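Local coordinates for protein phosphonate monoester hydrolase (PDB 4UPK) that is a hydrolase of the sulfatase family, within the alkaline phosphatase clan, built on an alpha/beta fold around a large mixed beta sheet, at residues A[35-40]-A[325-330]; A[207-212]-A[250-255]; A[348-351]-A[357-360]; A[393-398]-A[405-410]; A[468-473]-A[479-484]. All coordinates share one frame; numbering follows the deposited sequence.

Interaction 1: A[35-40]-A[325-330]; sequences NVLFII and GRVIAH
Leu37 and Val327 meet because both side chains swing opposite to their own backbone nitrogens: CG of Leu37 with chi1 177° and CG1 of Val327 with chi1 176°. The contact is helix-on-sheet packing in the alpha/beta fold of the sulfatase family. Strand 35-41 runs in the large mixed sheet between strands 234-239 and 340-346, and helix 303-333 lies across one face of it. Leu37 and Ile39 alternate with Val36 and Phe38 along the strand. The first two point at the helix, while Val36 and Phe38 pack against helix 394-402. The touch is small and purely apolar. No hydrogen bond joins the segments, and the backbones stay well apart, with CA of Leu37 9.8 Å from CA of Val327. Val327 also packs on Phe221 of helix 213-224 and on Tyr239 of the neighbouring strand, so it sits in a wider buried layer. All three touching residues are buried. One methyl of Val327 serves both strand residues: CG1 lies 3.8 Å from Leu37 CD2 and 4.4 Å from Ile39 CD1.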
# COMPACT_ATOMS: atom_id res chain seq x y z
N ASN A 35 -9.23 -28.18 -13.96
CA ASN A 35 -8.47 -28.34 -12.73
C ASN A 35 -7.00 -28.24 -13.00
O ASN A 35 -6.55 -28.51 -14.12
CB ASN A 35 -8.75 -29.70 -12.07
CG ASN A 35 -10.19 -29.98 -11.72
OD1 ASN A 35 -10.89 -29.18 -11.09
ND2 ASN A 35 -10.64 -31.18 -12.08
N VAL A 36 -6.23 -27.86 -11.97
CA VAL A 36 -4.78 -27.83 -12.04
C VAL A 36 -4.20 -28.62 -10.86
O VAL A 36 -4.45 -28.29 -9.70
CB VAL A 36 -4.15 -26.41 -12.21
CG1 VAL A 36 -2.62 -26.50 -12.34
CG2 VAL A 36 -4.74 -25.68 -13.42
N LEU A 37 -3.45 -29.68 -11.17
CA LEU A 37 -2.77 -30.50 -10.18
C LEU A 37 -1.29 -30.34 -10.40
O LEU A 37 -0.73 -30.86 -11.38
CB LEU A 37 -3.21 -31.99 -10.20
CG LEU A 37 -2.46 -32.94 -9.21
CD1 LEU A 37 -2.67 -32.53 -7.75
CD2 LEU A 37 -2.85 -34.36 -9.42
N PHE A 38 -0.65 -29.60 -9.50
CA PHE A 38 0.77 -29.29 -9.56
C PHE A 38 1.52 -30.00 -8.44
O PHE A 38 1.43 -29.61 -7.27
CB PHE A 38 0.96 -27.76 -9.52
CG PHE A 38 2.34 -27.21 -9.81
CD1 PHE A 38 3.35 -28.04 -10.31
CD2 PHE A 38 2.61 -25.86 -9.64
CE1 PHE A 38 4.62 -27.53 -10.59
CE2 PHE A 38 3.88 -25.35 -9.92
CZ PHE A 38 4.87 -26.19 -10.41
N ILE A 39 2.23 -31.11 -8.81
CA ILE A 39 3.03 -31.88 -7.85
C ILE A 39 4.50 -31.58 -8.07
O ILE A 39 4.99 -31.66 -9.20
CB ILE A 39 2.78 -33.44 -7.83
CG1 ILE A 39 1.30 -33.79 -7.69
CG2 ILE A 39 3.65 -34.15 -6.73
CD1 ILE A 39 1.01 -35.30 -7.89
N ILE A 40 5.21 -31.29 -6.95
CA ILE A 40 6.64 -31.04 -6.90
C ILE A 40 7.25 -31.99 -5.87
O ILE A 40 6.92 -31.92 -4.67
CB ILE A 40 7.03 -29.54 -6.66
CG1 ILE A 40 6.47 -28.61 -7.77
CG2 ILE A 40 8.58 -29.38 -6.52
CD1 ILE A 40 6.71 -27.14 -7.56
N GLY A 325 0.35 -42.71 -7.07
CA GLY A 325 -0.62 -43.62 -7.69
C GLY A 325 -2.01 -43.49 -7.08
O GLY A 325 -3.01 -43.56 -7.79
N ARG A 326 -2.08 -43.25 -5.77
CA ARG A 326 -3.33 -43.04 -5.02
C ARG A 326 -3.97 -41.72 -5.42
O ARG A 326 -5.19 -41.64 -5.44
CB ARG A 326 -3.06 -43.02 -3.51
CG ARG A 326 -2.62 -44.34 -2.89
CD ARG A 326 -2.13 -44.08 -1.47
NE ARG A 326 -3.25 -43.75 -0.58
CZ ARG A 326 -3.15 -43.07 0.55
NH1 ARG A 326 -1.98 -42.60 0.96
NH2 ARG A 326 -4.23 -42.84 1.29
N VAL A 327 -3.16 -40.67 -5.68
CA VAL A 327 -3.59 -39.33 -6.12
C VAL A 327 -4.21 -39.45 -7.53
O VAL A 327 -5.30 -38.92 -7.77
CB VAL A 327 -2.45 -38.28 -6.05
CG1 VAL A 327 -2.89 -36.93 -6.61
CG2 VAL A 327 -1.93 -38.12 -4.61
N ILE A 328 -3.53 -40.17 -8.45
CA ILE A 328 -4.01 -40.45 -9.81
C ILE A 328 -5.30 -41.26 -9.75
O ILE A 328 -6.25 -40.88 -10.43
CB ILE A 328 -2.91 -41.15 -10.70
CG1 ILE A 328 -1.63 -40.28 -10.88
CG2 ILE A 328 -3.48 -41.63 -12.05
CD1 ILE A 328 -1.83 -38.80 -11.47
N ALA A 329 -5.35 -42.35 -8.93
CA ALA A 329 -6.52 -43.21 -8.75
C ALA A 329 -7.74 -42.41 -8.31
O ALA A 329 -8.83 -42.66 -8.83
CB ALA A 329 -6.24 -44.34 -7.75
N HIS A 330 -7.56 -41.42 -7.41
CA HIS A 330 -8.61 -40.52 -6.95
C HIS A 330 -9.22 -39.73 -8.12
O HIS A 330 -10.43 -39.56 -8.17
CB HIS A 330 -8.07 -39.53 -5.90
CG HIS A 330 -9.06 -38.47 -5.51
ND1 HIS A 330 -10.17 -38.76 -4.73
CD2 HIS A 330 -9.09 -37.16 -5.85
CE1 HIS A 330 -10.84 -37.62 -4.61
NE2 HIS A 330 -10.23 -36.63 -5.27

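Interaction 2: A[207-212]-A[250-255]; sequences YRAEDS and APYNTM
Ala209 sets its methyl group against the carbonyl of Ala250, with CB 3.6 Å from Ala250 O. The same methyl lies at the edge of the Tyr252 ring, near the ring plane, and its CB is 4.4 Å from Tyr252 CE2. These are the direct touches between two surface loops of the sulfatase-family fold. Residues 209-211 form a short 3-10 turn just before helix 213-224, and Ser212 caps the start of that helix. Segment 250-255 belongs to the loop after strand 234-239. A cis peptide bond precedes Pro251. The ring of Tyr252 also packs on helix 303-333, touching Thr318, Glu319 and Thr322.

No direct hydrogen bond crosses the contact. Two waters do that work. One donates a hydrogen bond to Tyr207 O and accepts one from Ala250 N, 2.8 Å from that nitrogen. The other accepts from Ala209 N and donates to Ala250 O, at 2.7 Å from the latter. Beside the contact, Glu210 lies over one face of the Arg208 guanidinium. Glu210 OE2 is 3.0 Å from Arg208 NH2, but no N-H points at it, so this pairing rests on charge alone. Both polar backbone atoms of Ala250 therefore reach the other loop through water, and the join is a hydrated one with little apolar surface.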
# COMPACT_ATOMS: atom_id res chain seq x y z
N TYR A 207 8.67 -44.75 12.66
CA TYR A 207 7.27 -44.81 12.22
C TYR A 207 7.05 -45.88 11.15
O TYR A 207 7.93 -46.13 10.32
CB TYR A 207 6.79 -43.42 11.73
CG TYR A 207 7.78 -42.72 10.83
CD1 TYR A 207 7.81 -42.96 9.46
CD2 TYR A 207 8.71 -41.81 11.35
CE1 TYR A 207 8.74 -42.33 8.62
CE2 TYR A 207 9.67 -41.20 10.53
CZ TYR A 207 9.67 -41.46 9.17
OH TYR A 207 10.59 -40.83 8.37
N ARG A 208 5.87 -46.50 11.17
CA ARG A 208 5.47 -47.50 10.16
C ARG A 208 5.18 -46.74 8.86
O ARG A 208 4.98 -45.52 8.91
CB ARG A 208 4.22 -48.29 10.61
CG ARG A 208 4.46 -49.12 11.87
CD ARG A 208 3.19 -49.72 12.44
NE ARG A 208 2.70 -50.83 11.62
CZ ARG A 208 1.42 -51.10 11.39
NH1 ARG A 208 0.47 -50.35 11.93
NH2 ARG A 208 1.09 -52.11 10.60
N ALA A 209 5.20 -47.44 7.71
CA ALA A 209 4.95 -46.86 6.39
C ALA A 209 3.63 -46.08 6.31
O ALA A 209 3.62 -44.99 5.75
CB ALA A 209 4.99 -47.94 5.31
N GLU A 210 2.54 -46.61 6.91
CA GLU A 210 1.24 -45.94 6.91
C GLU A 210 1.23 -44.67 7.76
O GLU A 210 0.27 -43.89 7.65
CB GLU A 210 0.11 -46.92 7.32
CG GLU A 210 0.35 -47.62 8.64
CD GLU A 210 0.87 -49.04 8.49
OE1 GLU A 210 2.04 -49.23 8.09
OE2 GLU A 210 0.09 -49.98 8.79
N ASP A 211 2.27 -44.45 8.59
CA ASP A 211 2.40 -43.28 9.45
C ASP A 211 3.52 -42.31 9.02
O ASP A 211 3.84 -41.36 9.74
CB ASP A 211 2.57 -43.71 10.92
CG ASP A 211 1.34 -44.41 11.46
OD1 ASP A 211 0.22 -43.98 11.14
OD2 ASP A 211 1.51 -45.38 12.22
N SER A 212 4.11 -42.56 7.84
CA SER A 212 5.22 -41.78 7.29
C SER A 212 4.80 -40.38 6.84
O SER A 212 3.61 -40.12 6.65
CB SER A 212 5.90 -42.53 6.15
OG SER A 212 5.29 -42.28 4.89
N ALA A 250 9.92 -49.33 6.93
CA ALA A 250 9.90 -50.72 6.45
C ALA A 250 8.74 -50.90 5.43
O ALA A 250 7.65 -50.39 5.69
CB ALA A 250 9.72 -51.69 7.62
N PRO A 251 8.95 -51.51 4.23
CA PRO A 251 10.13 -52.26 3.76
C PRO A 251 11.12 -51.49 2.88
O PRO A 251 12.10 -52.08 2.40
CB PRO A 251 9.49 -53.38 2.96
CG PRO A 251 8.32 -52.71 2.29
CD PRO A 251 7.81 -51.69 3.30
N TYR A 252 10.85 -50.17 2.64
CA TYR A 252 11.65 -49.32 1.76
C TYR A 252 13.10 -49.17 2.11
O TYR A 252 13.90 -48.94 1.20
CB TYR A 252 11.01 -47.95 1.63
CG TYR A 252 9.59 -48.00 1.12
CD1 TYR A 252 9.32 -48.14 -0.25
CD2 TYR A 252 8.52 -47.90 1.99
CE1 TYR A 252 8.01 -48.20 -0.72
CE2 TYR A 252 7.20 -47.98 1.54
CZ TYR A 252 6.95 -48.12 0.18
OH TYR A 252 5.64 -48.12 -0.24
N ASN A 253 13.44 -49.23 3.42
CA ASN A 253 14.77 -49.02 3.98
C ASN A 253 15.84 -49.95 3.38
O ASN A 253 16.96 -49.51 3.13
CB ASN A 253 14.73 -49.12 5.52
CG ASN A 253 14.33 -50.49 6.04
OD1 ASN A 253 13.31 -51.07 5.67
ND2 ASN A 253 15.14 -51.03 6.92
N THR A 254 15.49 -51.22 3.15
CA THR A 254 16.36 -52.26 2.62
C THR A 254 15.83 -52.90 1.33
O THR A 254 16.41 -53.88 0.87
CB THR A 254 16.61 -53.34 3.67
OG1 THR A 254 15.36 -53.75 4.20
CG2 THR A 254 17.56 -52.87 4.78
N MET A 255 14.77 -52.33 0.71
CA MET A 255 14.23 -52.87 -0.54
C MET A 255 15.26 -53.00 -1.67
O MET A 255 15.21 -53.95 -2.43
CB MET A 255 12.93 -52.17 -0.95
CG MET A 255 13.08 -51.00 -1.90
SD MET A 255 11.52 -50.27 -2.43
CE MET A 255 10.69 -51.65 -3.02
O HOH W 1 9.51 -48.43 9.56
O HOH W 2 5.99 -50.06 7.82

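Interaction 3: A[348-351]-A[357-360]; sequences HGEM and SWGK
Glu350 and Gly359 are tied by a hydrogen bond from Gly359 N to Glu350 OE2, 2.8 Å long. The donor meets the syn side of the carboxylate, 18° out of its plane. A second bond runs the other way, from Met351 N to Gly359 O, also 2.8 Å and in the carbonyl plane. The contact closes a buried loop of the sulfatase-family alpha/beta fold, between strands 340-346 and 372-375 of the large mixed sheet. Its two limbs run in opposite directions. Glu350 CB points away from the other segment, but the chain bends at chi2 (43°) and carries the carboxylate back to Gly359. OE2 also accepts from Leu352 N, so two backbone N-H groups grip one oxygen.

Further out, the Lys360 chain crosses one face of the His348 ring. Lys360 CE sits 3.9 Å from the centroid of the His348 ring, over its face, a CH-pi contact. The ring is also held from outside, since His348 NE2 is hydrogen-bonded to Gln43 NE2. At the other end, Met351 CB packs on Ser357 O at 3.3 Å, and Met351 CG lies 3.6 Å from Ser357 OG. The Ser357 hydroxyl is hydrogen-bonded to Asp354 O. Trp358 turns away to meet Phe292 edge-to-face and to pack on helix 303-333.

The N-H groups on the buried Glu350 OE2 come one from each limb of the loop. They fix the carboxylate and tie the limbs together.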
# COMPACT_ATOMS: atom_id res chain seq x y z
N HIS A 348 14.84 -29.37 -7.85
CA HIS A 348 16.27 -29.48 -8.12
C HIS A 348 16.64 -30.96 -8.01
O HIS A 348 15.80 -31.80 -7.67
CB HIS A 348 17.11 -28.65 -7.09
CG HIS A 348 16.73 -28.95 -5.66
ND1 HIS A 348 15.81 -28.17 -4.99
CD2 HIS A 348 17.07 -30.00 -4.88
CE1 HIS A 348 15.61 -28.77 -3.83
NE2 HIS A 348 16.37 -29.86 -3.70
N GLY A 349 17.90 -31.25 -8.30
CA GLY A 349 18.49 -32.57 -8.22
C GLY A 349 19.27 -32.79 -6.94
O GLY A 349 19.11 -32.07 -5.95
N GLU A 350 20.11 -33.81 -6.97
CA GLU A 350 20.87 -34.31 -5.84
C GLU A 350 22.11 -34.97 -6.42
O GLU A 350 21.95 -35.82 -7.29
CB GLU A 350 20.00 -35.38 -5.12
CG GLU A 350 20.65 -36.14 -3.98
CD GLU A 350 21.48 -35.32 -3.02
OE1 GLU A 350 20.92 -34.39 -2.41
OE2 GLU A 350 22.72 -35.53 -2.97
N MET A 351 23.33 -34.59 -5.96
CA MET A 351 24.58 -35.22 -6.44
C MET A 351 24.67 -36.70 -6.11
O MET A 351 25.09 -37.49 -6.95
CB MET A 351 25.82 -34.46 -5.96
CG MET A 351 25.95 -33.10 -6.63
SD MET A 351 25.93 -33.10 -8.44
CE MET A 351 27.53 -33.94 -8.81
N SER A 357 30.57 -35.48 -3.94
CA SER A 357 29.71 -34.46 -3.38
C SER A 357 28.26 -34.92 -3.17
O SER A 357 27.83 -35.89 -3.79
CB SER A 357 29.79 -33.16 -4.18
OG SER A 357 29.34 -33.37 -5.50
N TRP A 358 27.54 -34.22 -2.27
CA TRP A 358 26.16 -34.49 -1.89
C TRP A 358 25.41 -33.18 -1.93
O TRP A 358 26.03 -32.12 -1.82
CB TRP A 358 26.12 -35.11 -0.48
CG TRP A 358 26.76 -36.46 -0.43
CD1 TRP A 358 28.10 -36.73 -0.38
CD2 TRP A 358 26.11 -37.73 -0.59
NE1 TRP A 358 28.32 -38.07 -0.52
CE2 TRP A 358 27.11 -38.72 -0.60
CE3 TRP A 358 24.76 -38.12 -0.72
CZ2 TRP A 358 26.82 -40.08 -0.69
CZ3 TRP A 358 24.47 -39.48 -0.83
CH2 TRP A 358 25.49 -40.44 -0.82
N GLY A 359 24.10 -33.26 -2.10
CA GLY A 359 23.23 -32.09 -2.20
C GLY A 359 23.16 -31.46 -3.58
O GLY A 359 23.27 -32.15 -4.61
N LYS A 360 23.01 -30.12 -3.62
CA LYS A 360 22.84 -29.36 -4.86
C LYS A 360 23.62 -28.03 -4.92
O LYS A 360 23.42 -27.28 -5.86
CB LYS A 360 21.33 -29.21 -5.18
CG LYS A 360 20.49 -28.51 -4.12
CD LYS A 360 20.15 -29.38 -2.95
CE LYS A 360 19.21 -28.66 -2.05
NZ LYS A 360 19.25 -29.24 -0.69

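Interaction 4: A[393-398]-A[405-410]; sequences DLMPTI and EIPNAV
Met395 and Pro396 present their side chains to Val410 at a slant, each meeting a different methyl. The contact is helix-to-loop packing: the first turn of helix 394-402 lies against the loop that follows it, in which Pro407 to Val410 make a type I beta turn. The Met395 chain is extended beyond CG (chi2 165°, chi3 -168°). That reach takes CE to 3.8 Å from Val410 CG2 and lets it graze the Pro407 ring. Met395 and Pro407 also both touch Glu117 of helix 114-120. The Pro396 ring takes the other methyl, with its CD 3.9 Å from Val410 CG1. Val410 thus straddles two neighbouring residues of the helix.

Ile406 comes to Pro396 from a different part of the loop. Its CD1 lies 3.9 Å from Pro396 CB, and its CG2 touches the same carbon. No hydrogen bond crosses between the segments, so the fit is one of shape. Nearby, Asp393 forms a salt bridge with Arg428, and Thr397 OG1 is hydrogen-bonded to Leu415 N. Away from the loop, Leu394 and Ile398 pack on strand 340-346 of the large sheet. Ile406 also reaches backbone: its CD1 methyl stands 3.5 Å from Pro396 O.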
# COMPACT_ATOMS: atom_id res chain seq x y z
N ASP A 393 9.43 -22.17 -16.99
CA ASP A 393 8.43 -22.43 -18.03
C ASP A 393 7.13 -23.04 -17.49
O ASP A 393 6.15 -23.14 -18.23
CB ASP A 393 9.02 -23.38 -19.10
CG ASP A 393 10.23 -22.87 -19.85
OD1 ASP A 393 10.48 -21.63 -19.82
OD2 ASP A 393 10.92 -23.69 -20.48
N LEU A 394 7.11 -23.43 -16.21
CA LEU A 394 5.93 -24.08 -15.62
C LEU A 394 4.77 -23.12 -15.34
O LEU A 394 3.66 -23.37 -15.80
CB LEU A 394 6.34 -24.92 -14.41
CG LEU A 394 6.77 -26.38 -14.66
CD1 LEU A 394 7.93 -26.49 -15.63
CD2 LEU A 394 7.19 -27.03 -13.37
N MET A 395 5.04 -22.01 -14.62
CA MET A 395 4.04 -20.97 -14.33
C MET A 395 3.34 -20.48 -15.63
O MET A 395 2.11 -20.54 -15.67
CB MET A 395 4.63 -19.80 -13.48
CG MET A 395 3.89 -18.48 -13.67
SD MET A 395 4.32 -17.29 -12.42
CE MET A 395 3.08 -16.04 -12.69
N PRO A 396 4.07 -20.05 -16.70
CA PRO A 396 3.38 -19.60 -17.92
C PRO A 396 2.57 -20.68 -18.64
O PRO A 396 1.57 -20.35 -19.28
CB PRO A 396 4.51 -19.02 -18.79
CG PRO A 396 5.72 -19.70 -18.31
CD PRO A 396 5.53 -19.88 -16.84
N THR A 397 2.95 -21.97 -18.50
CA THR A 397 2.21 -23.09 -19.08
C THR A 397 0.80 -23.20 -18.44
O THR A 397 -0.20 -23.33 -19.16
CB THR A 397 3.02 -24.38 -18.95
OG1 THR A 397 4.31 -24.20 -19.53
CG2 THR A 397 2.32 -25.58 -19.61
N ILE A 398 0.74 -23.12 -17.10
CA ILE A 398 -0.48 -23.23 -16.31
C ILE A 398 -1.41 -22.08 -16.65
O ILE A 398 -2.56 -22.34 -17.00
CB ILE A 398 -0.20 -23.35 -14.77
CG1 ILE A 398 0.64 -24.61 -14.44
CG2 ILE A 398 -1.51 -23.33 -13.96
CD1 ILE A 398 1.50 -24.50 -13.15
N GLU A 405 -3.87 -14.14 -18.32
CA GLU A 405 -2.77 -13.30 -18.80
C GLU A 405 -1.48 -13.62 -18.06
O GLU A 405 -1.48 -13.72 -16.83
CB GLU A 405 -3.12 -11.81 -18.62
CG GLU A 405 -2.18 -10.86 -19.34
CD GLU A 405 -2.43 -9.38 -19.15
OE1 GLU A 405 -3.53 -8.99 -18.69
OE2 GLU A 405 -1.52 -8.59 -19.49
N ILE A 406 -0.39 -13.81 -18.82
CA ILE A 406 0.91 -14.06 -18.22
C ILE A 406 1.56 -12.68 -18.03
O ILE A 406 1.72 -11.94 -19.01
CB ILE A 406 1.82 -15.03 -19.05
CG1 ILE A 406 1.11 -16.37 -19.40
CG2 ILE A 406 3.15 -15.27 -18.32
CD1 ILE A 406 1.70 -17.10 -20.61
N PRO A 407 1.97 -12.31 -16.78
CA PRO A 407 2.67 -11.03 -16.59
C PRO A 407 3.99 -10.97 -17.39
O PRO A 407 4.62 -12.02 -17.62
CB PRO A 407 2.96 -11.03 -15.07
CG PRO A 407 2.05 -11.99 -14.49
CD PRO A 407 1.85 -13.05 -15.51
N ASN A 408 4.41 -9.74 -17.80
CA ASN A 408 5.66 -9.49 -18.52
C ASN A 408 6.90 -9.82 -17.65
O ASN A 408 7.95 -10.16 -18.20
CB ASN A 408 5.73 -8.05 -19.03
CG ASN A 408 4.97 -7.78 -20.31
OD1 ASN A 408 4.51 -8.69 -21.01
ND2 ASN A 408 4.87 -6.51 -20.67
N ALA A 409 6.77 -9.75 -16.31
CA ALA A 409 7.82 -10.10 -15.34
C ALA A 409 8.32 -11.56 -15.52
O ALA A 409 9.47 -11.85 -15.21
CB ALA A 409 7.31 -9.89 -13.92
N VAL A 410 7.44 -12.44 -16.02
CA VAL A 410 7.74 -13.86 -16.24
C VAL A 410 8.74 -14.04 -17.39
O VAL A 410 8.46 -13.69 -18.54
CB VAL A 410 6.44 -14.72 -16.38
CG1 VAL A 410 6.74 -16.15 -16.78
CG2 VAL A 410 5.62 -14.68 -15.10

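Interaction 5: A[468-473]-A[479-484]; sequences TLVEFA and MLFDHQ
Thr468 and His483 make a side-chain hydrogen bond at one end of a beta hairpin, with Thr468 OG1 2.8 Å from His483 NE2. The hydroxyl lies at the edge of the imidazole, in its plane, and either group could be the donor. The hairpin consists of strands 467-472 and 479-482, antiparallel, with the axes of 468-472 and 479-482 at 175°. They are the last two strands of a four-stranded sheet, with 479-482 outermost within the chain.

Thr468 and Phe481 form one hydrogen-bonded pair, joined by Thr468 N to Phe481 O and Phe481 N to Thr468 O, both 2.9 Å. Val470 and Met479 form the next, with two bonds of 3.0 Å between the N of each residue and the O of the other. Leu469 and Leu480 are the non-hydrogen-bonded pair between them, and their side chains face helix 499-515.

On the other face, Val470 and Met479 lie side by side, with 3.7 Å between Val470 CB and Met479 CB. Val470 CG2 also approaches the Phe481 ring. Past the hairpin pairs, Glu471 makes a salt bridge with Arg507 of the second subunit, so this strand takes part in the assembly. The Met479 chain is extended beyond CG (chi3 -160°), and its CE ends at the edge of the Phe472 ring, 3.6 Å from Phe472 CZ.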
# COMPACT_ATOMS: atom_id res chain seq x y z
N THR A 468 29.26 -26.79 -21.74
CA THR A 468 28.71 -26.24 -20.50
C THR A 468 29.76 -25.26 -20.01
O THR A 468 30.93 -25.62 -19.86
CB THR A 468 28.32 -27.30 -19.46
OG1 THR A 468 27.27 -28.10 -20.00
CG2 THR A 468 27.84 -26.67 -18.14
N LEU A 469 29.35 -24.02 -19.84
CA LEU A 469 30.19 -22.94 -19.36
C LEU A 469 29.73 -22.53 -17.95
O LEU A 469 28.53 -22.40 -17.70
CB LEU A 469 30.11 -21.73 -20.34
CG LEU A 469 30.70 -20.40 -19.84
CD1 LEU A 469 32.22 -20.37 -19.96
CD2 LEU A 469 30.11 -19.27 -20.56
N VAL A 470 30.70 -22.33 -17.03
CA VAL A 470 30.47 -21.84 -15.68
C VAL A 470 31.26 -20.53 -15.54
O VAL A 470 32.46 -20.50 -15.81
CB VAL A 470 30.83 -22.87 -14.57
CG1 VAL A 470 30.64 -22.27 -13.17
CG2 VAL A 470 30.02 -24.17 -14.71
N GLU A 471 30.58 -19.43 -15.14
CA GLU A 471 31.23 -18.14 -14.92
C GLU A 471 30.91 -17.62 -13.53
O GLU A 471 29.75 -17.68 -13.11
CB GLU A 471 30.81 -17.11 -15.98
CG GLU A 471 31.33 -17.43 -17.38
CD GLU A 471 32.72 -16.94 -17.72
OE1 GLU A 471 33.46 -16.51 -16.81
OE2 GLU A 471 33.06 -16.97 -18.93
N PHE A 472 31.92 -17.10 -12.84
CA PHE A 472 31.82 -16.54 -11.48
C PHE A 472 31.86 -15.00 -11.49
O PHE A 472 32.62 -14.41 -12.25
CB PHE A 472 33.01 -17.04 -10.62
CG PHE A 472 33.00 -18.53 -10.39
CD1 PHE A 472 33.63 -19.39 -11.29
CD2 PHE A 472 32.34 -19.08 -9.31
CE1 PHE A 472 33.59 -20.76 -11.10
CE2 PHE A 472 32.32 -20.46 -9.11
CZ PHE A 472 32.96 -21.29 -10.00
N ALA A 473 31.08 -14.36 -10.57
CA ALA A 473 31.08 -12.91 -10.34
C ALA A 473 32.40 -12.57 -9.63
O ALA A 473 33.02 -11.54 -9.91
CB ALA A 473 29.89 -12.51 -9.46
N MET A 479 34.72 -22.39 -16.02
CA MET A 479 34.80 -23.82 -16.25
C MET A 479 34.24 -24.05 -17.64
O MET A 479 33.33 -23.36 -18.07
CB MET A 479 33.99 -24.65 -15.22
CG MET A 479 34.27 -24.31 -13.79
SD MET A 479 33.60 -25.55 -12.69
CE MET A 479 33.51 -24.66 -11.16
N LEU A 480 34.79 -25.01 -18.34
CA LEU A 480 34.30 -25.38 -19.66
C LEU A 480 34.32 -26.90 -19.81
O LEU A 480 35.37 -27.50 -19.68
CB LEU A 480 35.05 -24.68 -20.77
CG LEU A 480 34.47 -24.86 -22.18
CD1 LEU A 480 33.15 -24.14 -22.33
CD2 LEU A 480 35.47 -24.43 -23.24
N PHE A 481 33.14 -27.50 -20.04
CA PHE A 481 32.97 -28.94 -20.20
C PHE A 481 32.48 -29.24 -21.61
O PHE A 481 31.43 -28.76 -22.01
CB PHE A 481 32.02 -29.52 -19.11
CG PHE A 481 32.35 -29.08 -17.70
CD1 PHE A 481 33.55 -29.45 -17.10
CD2 PHE A 481 31.46 -28.31 -16.97
CE1 PHE A 481 33.87 -29.03 -15.80
CE2 PHE A 481 31.76 -27.92 -15.66
CZ PHE A 481 32.97 -28.28 -15.08
N ASP A 482 33.26 -30.01 -22.37
CA ASP A 482 32.95 -30.43 -23.73
C ASP A 482 32.25 -31.81 -23.70
O ASP A 482 32.86 -32.82 -23.33
CB ASP A 482 34.25 -30.48 -24.55
CG ASP A 482 34.11 -30.87 -26.02
OD1 ASP A 482 32.95 -31.02 -26.51
OD2 ASP A 482 35.16 -31.06 -26.68
N HIS A 483 30.97 -31.85 -24.11
CA HIS A 483 30.19 -33.08 -24.15
C HIS A 483 30.52 -34.02 -25.34
O HIS A 483 30.06 -35.16 -25.37
CB HIS A 483 28.69 -32.84 -23.90
CG HIS A 483 28.42 -32.10 -22.61
ND1 HIS A 483 28.60 -32.72 -21.36
CD2 HIS A 483 28.00 -30.83 -22.41
CE1 HIS A 483 28.28 -31.80 -20.46
NE2 HIS A 483 27.91 -30.65 -21.04
N GLN A 484 31.37 -33.55 -26.28
CA GLN A 484 31.89 -34.34 -27.39
C GLN A 484 33.25 -34.95 -26.99
O GLN A 484 33.78 -35.80 -27.69
CB GLN A 484 32.03 -33.48 -28.65
CG GLN A 484 30.81 -33.54 -29.57
CD GLN A 484 30.88 -32.56 -30.71
OE1 GLN A 484 29.92 -31.84 -30.98
NE2 GLN A 484 32.02 -32.49 -31.40

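How the interactions relate
Interactions 1 to 4 belong to the part of the chain built round the large mixed sheet, and interaction 5 to the smaller four-stranded sheet. Interaction 2 falls between the two segments of interaction 1 in sequence. Interactions 3, 4 and 5 then follow in order. Interactions 1 and 4 touch, with Val36 CG1 3.7 Å from Ile398 CG2. Strand 35-41 is thus packed between helix 303-333 and helix 394-402, so helices lie on both faces of the sheet, while the smaller sheet meets another subunit. Helix 303-333 also links interactions 1, 2 and 3. Interactions 3 and 5 have centres about 18 Å apart. Interactions 2 and 5 lie on opposite sides of the chain's centre, their centres about 41 Å apart.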